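Local atomic coordinates of polyketide synthase (Lyngbya majuscula 19L, PDB entry 3QIT), a protein that acts as the thioesterase domain of curacin A biosynthesis, an alpha/beta hydrolase whose decarboxylating release of the chain forms a terminal alkene. Residues A277-A280 / S281-T285; Q222-E225 / M226-S229. One frame throughout, in Å; residues are numbered along the deposited sequence. Where two conformers were deposited one is given.

Overall arrangement
Along the chain, contact 2 comes first: residues 222-229 occupy most of helix 220-229, just ahead of strand 234-239 of the central mixed sheet. Helix 247-256 and the outermost strand 261-265 follow before the chain reaches contact 1, residues 277-285, nearly all on the C-terminal helix 276-284. Each contact is a single continuous stretch, so neither closes a loop; they stand in series and neither nest nor cross. Contact 2 ties its helix to helices 104-115 and 247-256 and meets the second subunit, whereas contact 1 packs against helix 43-51 and strands 120-126 and 261-265. Their centres are 26 Å apart and their nearest atoms about 16 Å.

Contact 1: A277-A280 / S281-T285; sequences AALA and SLILT
Ala280 and Leu279 meet Leu284 and Ile283 one turn further along the C-terminal alpha-helix of this alpha/beta hydrolase fold. Ala280 sends its carbonyl O to Leu284 N at 2.9 Å. The CG of Leu284 also lies beside that oxygen, because chi1 (-75°) sets CG anti to the carbonyl carbon and next to the backbone N. A methyl suits position 280, where the helix packs on Pro48 of helix 43-51.

Leu279 is the larger apolar residue. Its O accepts a fairly straight bond from Ile283 N at 3.0 Å. Its CG stands 4.2 Å from Ile283 CD1. On the neighbouring side its CD1 is 4.4 Å from Leu282 CD2. These branched chains suit the face turned to the sheet: Leu279 touches Val126 and Leu265, Ile283 touches Ile124, and Leu282 touches Val263.

Ser281, by contrast, lies on the exposed side, where a small polar residue is at home. Its backbone N binds Ala277 O at 2.9 Å, and its CB passes 3.4 Å from Ala278 O. Near the C-terminal end Thr285 folds back on the last turn, its OG1 giving a hydrogen bond to Leu282 O at 2.9 Å, tilted 34° from the carbonyl plane.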
ATOM      1  N   ALA B 277       7.297 -21.172  27.816  1.00 26.19           N
ATOM      2  CA  ALA B 277       6.801 -22.526  28.120  1.00 24.98           C
ATOM      3  C   ALA B 277       5.295 -22.508  28.397  1.00 25.89           C
ATOM      4  O   ALA B 277       4.558 -23.389  27.943  1.00 21.89           O
ATOM      5  CB  ALA B 277       7.548 -23.125  29.294  1.00 28.16           C
ATOM      6  N   ALA B 278       4.844 -21.513  29.163  1.00 25.82           N
ATOM      7  CA  ALA B 278       3.420 -21.378  29.485  1.00 22.52           C
ATOM      8  C   ALA B 278       2.580 -21.136  28.246  1.00 25.40           C
ATOM      9  O   ALA B 278       1.472 -21.679  28.109  1.00 20.74           O
ATOM     10  CB  ALA B 278       3.194 -20.260  30.527  1.00 23.98           C
ATOM     11  N   LEU B 279       3.089 -20.296  27.331  1.00 19.78           N
ATOM     12  CA  LEU B 279       2.393 -20.061  26.096  1.00 19.91           C
ATOM     13  C   LEU B 279       2.320 -21.335  25.230  1.00 20.37           C
ATOM     14  O   LEU B 279       1.273 -21.654  24.683  1.00 19.82           O
ATOM     15  CB  LEU B 279       3.043 -18.877  25.348  1.00 20.14           C
ATOM     16  CG  LEU B 279       2.380 -18.465  24.047  1.00 21.69           C
ATOM     17  CD1 LEU B 279       0.878 -18.202  24.203  1.00 21.76           C
ATOM     18  CD2 LEU B 279       3.139 -17.198  23.550  1.00 19.71           C
ATOM     19  N   ALA B 280       3.414 -22.090  25.145  1.00 17.92           N
ATOM     20  CA  ALA B 280       3.388 -23.348  24.402  1.00 20.16           C
ATOM     21  C   ALA B 280       2.327 -24.276  24.997  1.00 19.37           C
ATOM     22  O   ALA B 280       1.565 -24.920  24.260  1.00 21.08           O
ATOM     23  CB  ALA B 280       4.752 -24.014  24.438  1.00 22.95           C
ATOM     24  N   SER B 281       2.298 -24.326  26.323  1.00 21.56           N
ATOM     25  CA  SER B 281       1.371 -25.199  27.044  0.50 22.77           C
ATOM     26  C   SER B 281      -0.064 -24.829  26.711  1.00 23.85           C
ATOM     27  O   SER B 281      -0.898 -25.695  26.449  1.00 26.20           O
ATOM     28  CB  SER B 281       1.604 -25.089  28.543  0.50 23.38           C
ATOM     29  OG  SER B 281       0.765 -25.993  29.231  0.50 21.43           O
ATOM     30  N   LEU B 282      -0.343 -23.525  26.692  1.00 25.11           N
ATOM     31  CA  LEU B 282      -1.673 -23.051  26.340  1.00 22.33           C
ATOM     32  C   LEU B 282      -2.083 -23.437  24.900  1.00 26.12           C
ATOM     33  O   LEU B 282      -3.218 -23.850  24.647  1.00 26.71           O
ATOM     34  CB  LEU B 282      -1.721 -21.541  26.539  1.00 26.34           C
ATOM     35  CG  LEU B 282      -2.996 -20.850  26.125  1.00 29.88           C
ATOM     36  CD1 LEU B 282      -4.178 -21.372  26.945  1.00 34.26           C
ATOM     37  CD2 LEU B 282      -2.763 -19.389  26.402  1.00 35.50           C
ATOM     38  N   ILE B 283      -1.147 -23.306  23.967  1.00 21.31           N
ATOM     39  CA  ILE B 283      -1.363 -23.685  22.570  1.00 23.08           C
ATOM     40  C   ILE B 283      -1.659 -25.186  22.452  1.00 23.38           C
ATOM     41  O   ILE B 283      -2.546 -25.581  21.698  1.00 27.36           O
ATOM     42  CB  ILE B 283      -0.150 -23.285  21.712  1.00 20.07           C
ATOM     43  CG1 ILE B 283      -0.040 -21.748  21.667  1.00 21.05           C
ATOM     44  CG2 ILE B 283      -0.252 -23.827  20.276  1.00 23.52           C
ATOM     45  CD1 ILE B 283       1.275 -21.266  21.095  1.00 22.40           C
ATOM     46  N   LEU B 284      -0.918 -25.986  23.217  1.00 24.17           N
ATOM     47  CA  LEU B 284      -1.023 -27.453  23.214  1.00 27.48           C
ATOM     48  C   LEU B 284      -2.385 -27.940  23.705  1.00 29.99           C
ATOM     49  O   LEU B 284      -2.835 -29.038  23.352  1.00 30.94           O
ATOM     50  CB  LEU B 284       0.080 -28.068  24.090  1.00 32.40           C
ATOM     51  CG  LEU B 284       1.505 -28.088  23.530  1.00 35.24           C
ATOM     52  CD1 LEU B 284       2.554 -28.389  24.604  1.00 35.40           C
ATOM     53  CD2 LEU B 284       1.635 -29.066  22.369  1.00 37.92           C
ATOM     54  N   THR B 285      -3.031 -27.129  24.528  1.00 25.78           N
ATOM     55  CA  THR B 285      -4.303 -27.525  25.126  1.00 31.57           C
ATOM     56  C   THR B 285      -5.515 -27.045  24.339  1.00 29.61           C
ATOM     57  O   THR B 285      -6.651 -27.387  24.683  1.00 32.72           O
ATOM     58  CB  THR B 285      -4.439 -27.056  26.592  1.00 34.99           C
ATOM     59  OG1 THR B 285      -4.410 -25.631  26.654  1.00 36.12           O
ATOM     60  CG2 THR B 285      -3.330 -27.628  27.453  1.00 43.92           C
TER

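Contact 2: Q222-E225 / M226-S229; sequences QYLE and MLKS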
ATOM      1  N   GLN B 222     -14.136   0.514  13.427  1.00 40.73           N
ATOM      2  CA  GLN B 222     -14.126  -0.489  12.361  1.00 40.67           C
ATOM      3  C   GLN B 222     -13.424  -1.779  12.808  1.00 39.92           C
ATOM      4  O   GLN B 222     -13.898  -2.888  12.518  1.00 36.88           O
ATOM      5  CB  GLN B 222     -13.451   0.077  11.106  1.00 47.26           C
ATOM      6  CG  GLN B 222     -13.628  -0.766   9.849  1.00 56.53           C
ATOM      7  CD  GLN B 222     -14.876  -0.397   9.050  1.00 64.50           C
ATOM      8  OE1 GLN B 222     -16.002  -0.461   9.554  1.00 67.56           O
ATOM      9  NE2 GLN B 222     -14.678  -0.023   7.788  1.00 66.76           N
ATOM     10  N   TYR B 223     -12.302  -1.619  13.509  1.00 37.17           N
ATOM     11  CA  TYR B 223     -11.530  -2.760  13.988  1.00 35.21           C
ATOM     12  C   TYR B 223     -12.332  -3.631  14.948  1.00 35.02           C
ATOM     13  O   TYR B 223     -12.276  -4.854  14.861  1.00 30.76           O
ATOM     14  CB  TYR B 223     -10.198  -2.345  14.631  1.00 32.77           C
ATOM     15  CG  TYR B 223      -9.362  -3.559  14.971  1.00 32.10           C
ATOM     16  CD1 TYR B 223      -9.002  -4.462  13.969  1.00 33.96           C
ATOM     17  CD2 TYR B 223      -8.993  -3.845  16.287  1.00 35.20           C
ATOM     18  CE1 TYR B 223      -8.260  -5.600  14.242  1.00 34.37           C
ATOM     19  CE2 TYR B 223      -8.230  -4.997  16.583  1.00 32.24           C
ATOM     20  CZ  TYR B 223      -7.875  -5.869  15.545  1.00 32.46           C
ATOM     21  OH  TYR B 223      -7.147  -7.020  15.785  1.00 29.68           O
ATOM     22  N   LEU B 224     -13.075  -3.004  15.855  1.00 33.78           N
ATOM     23  CA  LEU B 224     -13.929  -3.752  16.775  1.00 33.60           C
ATOM     24  C   LEU B 224     -14.982  -4.546  16.006  1.00 33.37           C
ATOM     25  O   LEU B 224     -15.332  -5.663  16.397  1.00 29.96           O
ATOM     26  CB  LEU B 224     -14.600  -2.821  17.791  1.00 34.32           C
ATOM     27  CG  LEU B 224     -13.690  -2.118  18.809  1.00 36.05           C
ATOM     28  CD1 LEU B 224     -14.506  -1.177  19.695  1.00 39.33           C
ATOM     29  CD2 LEU B 224     -12.928  -3.135  19.658  1.00 34.92           C
ATOM     30  N   GLU B 225     -15.477  -3.985  14.905  1.00 34.39           N
ATOM     31  CA  GLU B 225     -16.444  -4.720  14.101  1.00 39.42           C
ATOM     32  C   GLU B 225     -15.809  -5.976  13.509  1.00 34.89           C
ATOM     33  O   GLU B 225     -16.462  -7.016  13.426  1.00 37.79           O
ATOM     34  CB  GLU B 225     -17.074  -3.841  13.013  1.00 43.70           C
ATOM     35  CG  GLU B 225     -18.048  -2.785  13.550  1.00 53.26           C
ATOM     36  CD  GLU B 225     -19.347  -3.371  14.119  1.00 60.05           C
ATOM     37  OE1 GLU B 225     -20.066  -2.632  14.833  1.00 65.48           O
ATOM     38  OE2 GLU B 225     -19.663  -4.556  13.852  1.00 60.33           O
ATOM     39  N   MET B 226     -14.541  -5.875  13.114  1.00 35.92           N
ATOM     40  CA  MET B 226     -13.784  -7.040  12.657  1.00 37.41           C
ATOM     41  C   MET B 226     -13.714  -8.080  13.774  1.00 34.82           C
ATOM     42  O   MET B 226     -14.047  -9.253  13.553  1.00 35.21           O
ATOM     43  CB  MET B 226     -12.376  -6.637  12.198  1.00 37.97           C
ATOM     44  CG  MET B 226     -11.339  -7.771  12.222  1.00 42.31           C
ATOM     45  SD  MET B 226      -9.815  -7.375  11.350  1.00 45.65           S
ATOM     46  CE  MET B 226     -10.385  -7.529   9.664  1.00 44.98           C
ATOM     47  N   LEU B 227     -13.298  -7.639  14.963  1.00 27.31           N
ATOM     48  CA  LEU B 227     -13.164  -8.530  16.126  1.00 25.02           C
ATOM     49  C   LEU B 227     -14.497  -9.208  16.468  1.00 27.64           C
ATOM     50  O   LEU B 227     -14.540 -10.417  16.754  1.00 28.58           O
ATOM     51  CB  LEU B 227     -12.624  -7.778  17.348  1.00 26.71           C
ATOM     52  CG  LEU B 227     -11.211  -7.160  17.299  1.00 22.58           C
ATOM     53  CD1 LEU B 227     -10.852  -6.540  18.622  1.00 27.79           C
ATOM     54  CD2 LEU B 227     -10.140  -8.156  16.873  1.00 25.91           C
ATOM     55  N   LYS B 228     -15.578  -8.438  16.381  1.00 26.04           N
ATOM     56  CA  LYS B 228     -16.914  -8.945  16.674  1.00 35.07           C
ATOM     57  C   LYS B 228     -17.310 -10.077  15.718  1.00 34.73           C
ATOM     58  O   LYS B 228     -18.022 -10.999  16.119  1.00 39.11           O
ATOM     59  CB  LYS B 228     -17.938  -7.799  16.625  1.00 36.77           C
ATOM     60  CG  LYS B 228     -19.250  -8.098  17.328  1.00 43.71           C
ATOM     61  CD  LYS B 228     -20.227  -6.927  17.239  1.00 49.97           C
ATOM     62  CE  LYS B 228     -21.525  -7.243  17.989  1.00 53.20           C
ATOM     63  NZ  LYS B 228     -22.613  -6.249  17.725  1.00 54.78           N
ATOM     64  N   SER B 229     -16.816 -10.003  14.480  1.00 32.37           N
ATOM     65  CA  SER B 229     -17.190 -10.921  13.391  1.00 37.58           C
ATOM     66  C   SER B 229     -16.480 -12.279  13.426  1.00 34.28           C
ATOM     67  O   SER B 229     -16.921 -13.238  12.762  1.00 33.71           O
ATOM     68  CB  SER B 229     -16.929 -10.260  12.031  1.00 41.56           C
ATOM     69  OG  SER B 229     -15.553 -10.332  11.664  1.00 43.46           O
TER
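Leu227 lies over one face of the Tyr223 ring in a CH-pi contact, its CG 4.1 Å from the ring centroid and offset toward the rim. Its CD2 continues outward to the phenolic end, 3.5 Å from Tyr223 CZ, while CD1 also meets Leu224 CD2 at 4.1 Å. Met226 reaches the ring obliquely: its SD is 3.7 Å from Tyr223 CE1, a Met-aromatic contact that suits a flexible thioether.

A chi1 of -174°, with CG anti to the backbone N, carries the ring toward the C-terminal turn, beside Leu227. Met226 lies at i+3 and Leu227 at i+4 from Tyr223, along an alpha-helix of the alpha/beta hydrolase fold, whose backbone bonds include Leu227 N to Tyr223 O at 3.0 Å.

Further out, the Tyr223 hydroxyl is hydrogen-bonded to Thr110 OG1 of helix 104-115, which, with Met107 on the ring, fixes its place. With an alanine in place of the tyrosine, Leu227 and Met226 are likely to lose their aromatic partner and Thr110 its bond to the phenol. Leu227, buried, packs on Leu130 and Met257, both leucines touch Thr256 of helix 247-256, and Met226 packs on Leu144 of the second subunit. Three residues on from Met226, Ser229 OG donates to Met226 O at 2.6 Å.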